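Long-range contact in AlkZ (Streptomyces sahachiroi, PDB 5UUJ), which belongs to the AlkZ-like DNA glycosylase family, whose members are built around helix-turn-helix-type domains: residues V120-L131 / V165-L175. Sequence-based numbering, arbitrary orientation.
Sequences VDELTEEVAGIL and VLKPLAWRGVL
Leu169 enters helix 120-130 as a knob into the hole formed by Val120, Leu123, Thr124 and Val127, the centre of a helix-helix crossing at -63° within the AlkZ-like glycosylase fold. Leu169 CD2 lies against Val127 CG2 at 3.5 Å, while Leu169 CD1 reaches Thr124 OG1 at 3.4 Å. On one flank Val120 CG1, set anti to the backbone N (chi1 169°), is the branch that reaches both Pro168 CB and Arg172 NH1, and Leu123 CD1 touches Val165 CG1. After the C-terminal end of helix 165-172, a Schellman motif at Gly173 turns the chain so that Val174 faces the partner helix, its CG1 resting between Thr124 CG2 and Ala128 CB; Leu131 CD1 then packs on Leu175 CB. Trp104 borders the apolar seam, touching Val120 and Arg172.

At the polar edge the extended Arg172 crosses Thr124 at about a right angle. Both its terminal nitrogens form a salt bridge with a single carboxylate oxygen, Arg172 NH1 to Asp121 OD1 (2.8 Å) on the anti side and NH2 on the syn side, the carboxylate and guanidinium planes 34° apart. NH1 also donates to Thr124 OG1, nearly in the guanidinium plane. Thr124 OG1 itself donates to Val120 O at 2.9 Å from above the carbonyl plane, on the face opposite Thr124 N.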
loop_
_atom_site.group_PDB
_atom_site.type_symbol
_atom_site.label_atom_id
_atom_site.label_comp_id
_atom_site.label_asym_id
_atom_site.label_seq_id
_atom_site.Cartn_x
_atom_site.Cartn_y
_atom_site.Cartn_z
ATOM N N VAL A 120 -7.784 -24.666 -5.441
ATOM C CA VAL A 120 -6.945 -23.609 -4.882
ATOM C C VAL A 120 -6.089 -24.191 -3.757
ATOM O O VAL A 120 -4.901 -23.891 -3.657
ATOM C CB VAL A 120 -7.785 -22.418 -4.361
ATOM C CG1 VAL A 120 -6.934 -21.456 -3.538
ATOM C CG2 VAL A 120 -8.423 -21.673 -5.522
ATOM N N ASP A 121 -6.691 -25.038 -2.927
ATOM C CA ASP A 121 -5.961 -25.690 -1.844
ATOM C C ASP A 121 -4.850 -26.575 -2.397
ATOM O O ASP A 121 -3.727 -26.558 -1.893
ATOM C CB ASP A 121 -6.902 -26.529 -0.973
ATOM C CG ASP A 121 -7.849 -25.684 -0.143
ATOM O OD1 ASP A 121 -7.647 -24.453 -0.053
ATOM O OD2 ASP A 121 -8.797 -26.262 0.433
ATOM N N GLU A 122 -5.169 -27.350 -3.429
ATOM C CA GLU A 122 -4.188 -28.228 -4.054
ATOM C C GLU A 122 -3.024 -27.418 -4.610
ATOM O O GLU A 122 -1.860 -27.788 -4.443
ATOM C CB GLU A 122 -4.833 -29.053 -5.166
ATOM C CG GLU A 122 -5.845 -30.071 -4.674
ATOM C CD GLU A 122 -6.621 -30.714 -5.809
ATOM O OE1 GLU A 122 -6.346 -30.392 -6.983
ATOM O OE2 GLU A 122 -7.510 -31.542 -5.528
ATOM N N LEU A 123 -3.345 -26.306 -5.265
ATOM C CA LEU A 123 -2.328 -25.429 -5.830
ATOM C C LEU A 123 -1.456 -24.816 -4.748
ATOM O O LEU A 123 -0.248 -24.676 -4.927
ATOM C CB LEU A 123 -2.976 -24.321 -6.653
ATOM C CG LEU A 123 -3.571 -24.765 -7.984
ATOM C CD1 LEU A 123 -4.504 -23.689 -8.502
ATOM C CD2 LEU A 123 -2.470 -25.069 -8.993
ATOM N N THR A 124 -2.077 -24.442 -3.632
ATOM C CA THR A 124 -1.353 -23.866 -2.508
ATOM C C THR A 124 -0.259 -24.827 -2.050
ATOM O O THR A 124 0.901 -24.441 -1.900
ATOM C CB THR A 124 -2.299 -23.553 -1.329
ATOM O OG1 THR A 124 -3.256 -22.566 -1.732
ATOM C CG2 THR A 124 -1.525 -23.033 -0.124
ATOM N N GLU A 125 -0.645 -26.082 -1.848
ATOM C CA GLU A 125 0.268 -27.124 -1.398
ATOM C C GLU A 125 1.386 -27.369 -2.402
ATOM O O GLU A 125 2.559 -27.430 -2.039
ATOM C CB GLU A 125 -0.494 -28.432 -1.156
ATOM C CG GLU A 125 -1.562 -28.336 -0.076
ATOM C CD GLU A 125 -2.559 -29.488 -0.110
ATOM O OE1 GLU A 125 -2.433 -30.385 -0.974
ATOM O OE2 GLU A 125 -3.477 -29.493 0.736
ATOM N N GLU A 126 1.019 -27.503 -3.670
ATOM C CA GLU A 126 1.977 -27.908 -4.687
ATOM C C GLU A 126 2.945 -26.777 -5.033
ATOM O O GLU A 126 4.133 -27.017 -5.241
ATOM C CB GLU A 126 1.246 -28.382 -5.943
ATOM C CG GLU A 126 2.046 -29.358 -6.781
ATOM C CD GLU A 126 2.337 -30.660 -6.053
ATOM O OE1 GLU A 126 3.264 -31.379 -6.478
ATOM O OE2 GLU A 126 1.641 -30.969 -5.061
ATOM N N VAL A 127 2.438 -25.550 -5.088
ATOM C CA VAL A 127 3.282 -24.395 -5.379
ATOM C C VAL A 127 4.312 -24.219 -4.264
ATOM O O VAL A 127 5.475 -23.920 -4.527
ATOM C CB VAL A 127 2.441 -23.107 -5.551
ATOM C CG1 VAL A 127 3.308 -21.848 -5.454
ATOM C CG2 VAL A 127 1.709 -23.141 -6.883
ATOM N N ALA A 128 3.883 -24.425 -3.023
ATOM C CA ALA A 128 4.775 -24.293 -1.878
ATOM C C ALA A 128 5.955 -25.254 -1.998
ATOM O O ALA A 128 7.087 -24.902 -1.671
ATOM C CB ALA A 128 4.018 -24.538 -0.581
ATOM N N GLY A 129 5.684 -26.466 -2.476
ATOM C CA GLY A 129 6.720 -27.472 -2.633
ATOM C C GLY A 129 7.649 -27.180 -3.797
ATOM O O GLY A 129 8.864 -27.355 -3.699
ATOM N N ILE A 130 7.074 -26.725 -4.903
ATOM C CA ILE A 130 7.845 -26.427 -6.102
ATOM C C ILE A 130 8.798 -25.255 -5.872
ATOM O O ILE A 130 9.938 -25.279 -6.336
ATOM C CB ILE A 130 6.906 -26.120 -7.291
ATOM C CG1 ILE A 130 6.158 -27.391 -7.705
ATOM C CG2 ILE A 130 7.680 -25.579 -8.493
ATOM C CD1 ILE A 130 4.923 -27.133 -8.544
ATOM N N LEU A 131 8.339 -24.242 -5.143
ATOM C CA LEU A 131 9.100 -23.002 -4.994
ATOM C C LEU A 131 10.026 -22.985 -3.775
ATOM O O LEU A 131 10.743 -22.011 -3.556
ATOM C CB LEU A 131 8.143 -21.812 -4.914
ATOM C CG LEU A 131 7.304 -21.519 -6.159
ATOM C CD1 LEU A 131 6.493 -20.256 -5.942
ATOM C CD2 LEU A 131 8.169 -21.389 -7.408
ATOM N N VAL A 165 -5.353 -16.051 -9.998
ATOM C CA VAL A 165 -5.246 -17.311 -9.271
ATOM C C VAL A 165 -4.115 -17.296 -8.243
ATOM O O VAL A 165 -4.170 -18.011 -7.245
ATOM C CB VAL A 165 -5.035 -18.487 -10.261
ATOM C CG1 VAL A 165 -4.770 -19.799 -9.528
ATOM C CG2 VAL A 165 -6.247 -18.634 -11.165
ATOM N N LEU A 166 -3.096 -16.478 -8.480
ATOM C CA LEU A 166 -1.931 -16.445 -7.601
ATOM C C LEU A 166 -2.215 -15.742 -6.276
ATOM O O LEU A 166 -1.475 -15.911 -5.307
ATOM C CB LEU A 166 -0.751 -15.757 -8.306
ATOM C CG LEU A 166 -0.869 -14.259 -8.631
ATOM C CD1 LEU A 166 -0.490 -13.377 -7.451
ATOM C CD2 LEU A 166 -0.002 -13.891 -9.828
ATOM N N LYS A 167 -3.274 -14.940 -6.228
ATOM C CA LYS A 167 -3.489 -14.062 -5.081
ATOM C C LYS A 167 -3.820 -14.818 -3.787
ATOM O O LYS A 167 -3.265 -14.497 -2.736
ATOM C CB LYS A 167 -4.579 -13.039 -5.411
ATOM C CG LYS A 167 -4.158 -12.106 -6.536
ATOM C CD LYS A 167 -5.054 -10.890 -6.673
ATOM C CE LYS A 167 -4.570 -10.011 -7.819
ATOM N NZ LYS A 167 -5.330 -8.746 -7.931
ATOM N N PRO A 168 -4.715 -15.821 -3.849
ATOM C CA PRO A 168 -4.906 -16.643 -2.647
ATOM C C PRO A 168 -3.606 -17.281 -2.160
ATOM O O PRO A 168 -3.387 -17.408 -0.953
ATOM C CB PRO A 168 -5.895 -17.718 -3.107
ATOM C CG PRO A 168 -6.642 -17.091 -4.221
ATOM C CD PRO A 168 -5.699 -16.140 -4.898
ATOM N N LEU A 169 -2.752 -17.671 -3.100
ATOM C CA LEU A 169 -1.470 -18.278 -2.763
ATOM C C LEU A 169 -0.558 -17.257 -2.095
ATOM O O LEU A 169 0.138 -17.574 -1.129
ATOM C CB LEU A 169 -0.798 -18.853 -4.013
ATOM C CG LEU A 169 -1.133 -20.300 -4.388
ATOM C CD1 LEU A 169 -2.626 -20.543 -4.416
ATOM C CD2 LEU A 169 -0.523 -20.643 -5.740
ATOM N N ALA A 170 -0.564 -16.030 -2.609
ATOM C CA ALA A 170 0.216 -14.957 -2.007
ATOM C C ALA A 170 -0.277 -14.713 -0.588
ATOM O O ALA A 170 0.514 -14.625 0.345
ATOM C CB ALA A 170 0.119 -13.685 -2.837
ATOM N N TRP A 171 -1.595 -14.631 -0.433
ATOM C CA TRP A 171 -2.207 -14.371 0.865
ATOM C C TRP A 171 -1.928 -15.485 1.867
ATOM O O TRP A 171 -1.859 -15.235 3.069
ATOM C CB TRP A 171 -3.716 -14.183 0.709
ATOM C CG TRP A 171 -4.099 -12.949 -0.046
ATOM C CD1 TRP A 171 -3.297 -11.883 -0.346
ATOM C CD2 TRP A 171 -5.382 -12.653 -0.602
ATOM N NE1 TRP A 171 -4.006 -10.942 -1.048
ATOM C CE2 TRP A 171 -5.289 -11.390 -1.219
ATOM C CE3 TRP A 171 -6.603 -13.331 -0.631
ATOM C CZ2 TRP A 171 -6.372 -10.795 -1.863
ATOM C CZ3 TRP A 171 -7.676 -12.737 -1.270
ATOM C CH2 TRP A 171 -7.553 -11.484 -1.877
ATOM N N ARG A 172 -1.772 -16.711 1.375
ATOM C CA ARG A 172 -1.473 -17.846 2.247
ATOM C C ARG A 172 0.028 -17.958 2.516
ATOM O O ARG A 172 0.458 -18.765 3.336
ATOM C CB ARG A 172 -2.010 -19.143 1.643
ATOM C CG ARG A 172 -3.451 -19.420 2.039
ATOM C CD ARG A 172 -4.138 -20.381 1.090
ATOM N NE ARG A 172 -5.442 -20.788 1.601
ATOM C CZ ARG A 172 -6.190 -21.750 1.071
ATOM N NH1 ARG A 172 -5.772 -22.420 0.003
ATOM N NH2 ARG A 172 -7.359 -22.047 1.615
ATOM N N GLY A 173 0.815 -17.140 1.823
ATOM C CA GLY A 173 2.242 -17.049 2.074
ATOM C C GLY A 173 3.089 -18.130 1.430
ATOM O O GLY A 173 4.176 -18.425 1.922
ATOM N N VAL A 174 2.611 -18.714 0.333
ATOM C CA VAL A 174 3.362 -19.763 -0.355
ATOM C C VAL A 174 4.045 -19.245 -1.617
ATOM O O VAL A 174 4.737 -19.999 -2.297
ATOM C CB VAL A 174 2.462 -20.969 -0.727
ATOM C CG1 VAL A 174 1.863 -21.589 0.525
ATOM C CG2 VAL A 174 1.364 -20.569 -1.706
ATOM N N LEU A 175 3.859 -17.967 -1.936
ATOM C CA LEU A 175 4.594 -17.374 -3.048
ATOM C C LEU A 175 4.772 -15.873 -2.892
ATOM O O LEU A 175 3.969 -15.188 -2.259
ATOM C CB LEU A 175 3.911 -17.684 -4.394
ATOM C CG LEU A 175 2.599 -17.033 -4.855
ATOM C CD1 LEU A 175 2.761 -15.603 -5.334
ATOM C CD2 LEU A 175 2.021 -17.860 -5.990
#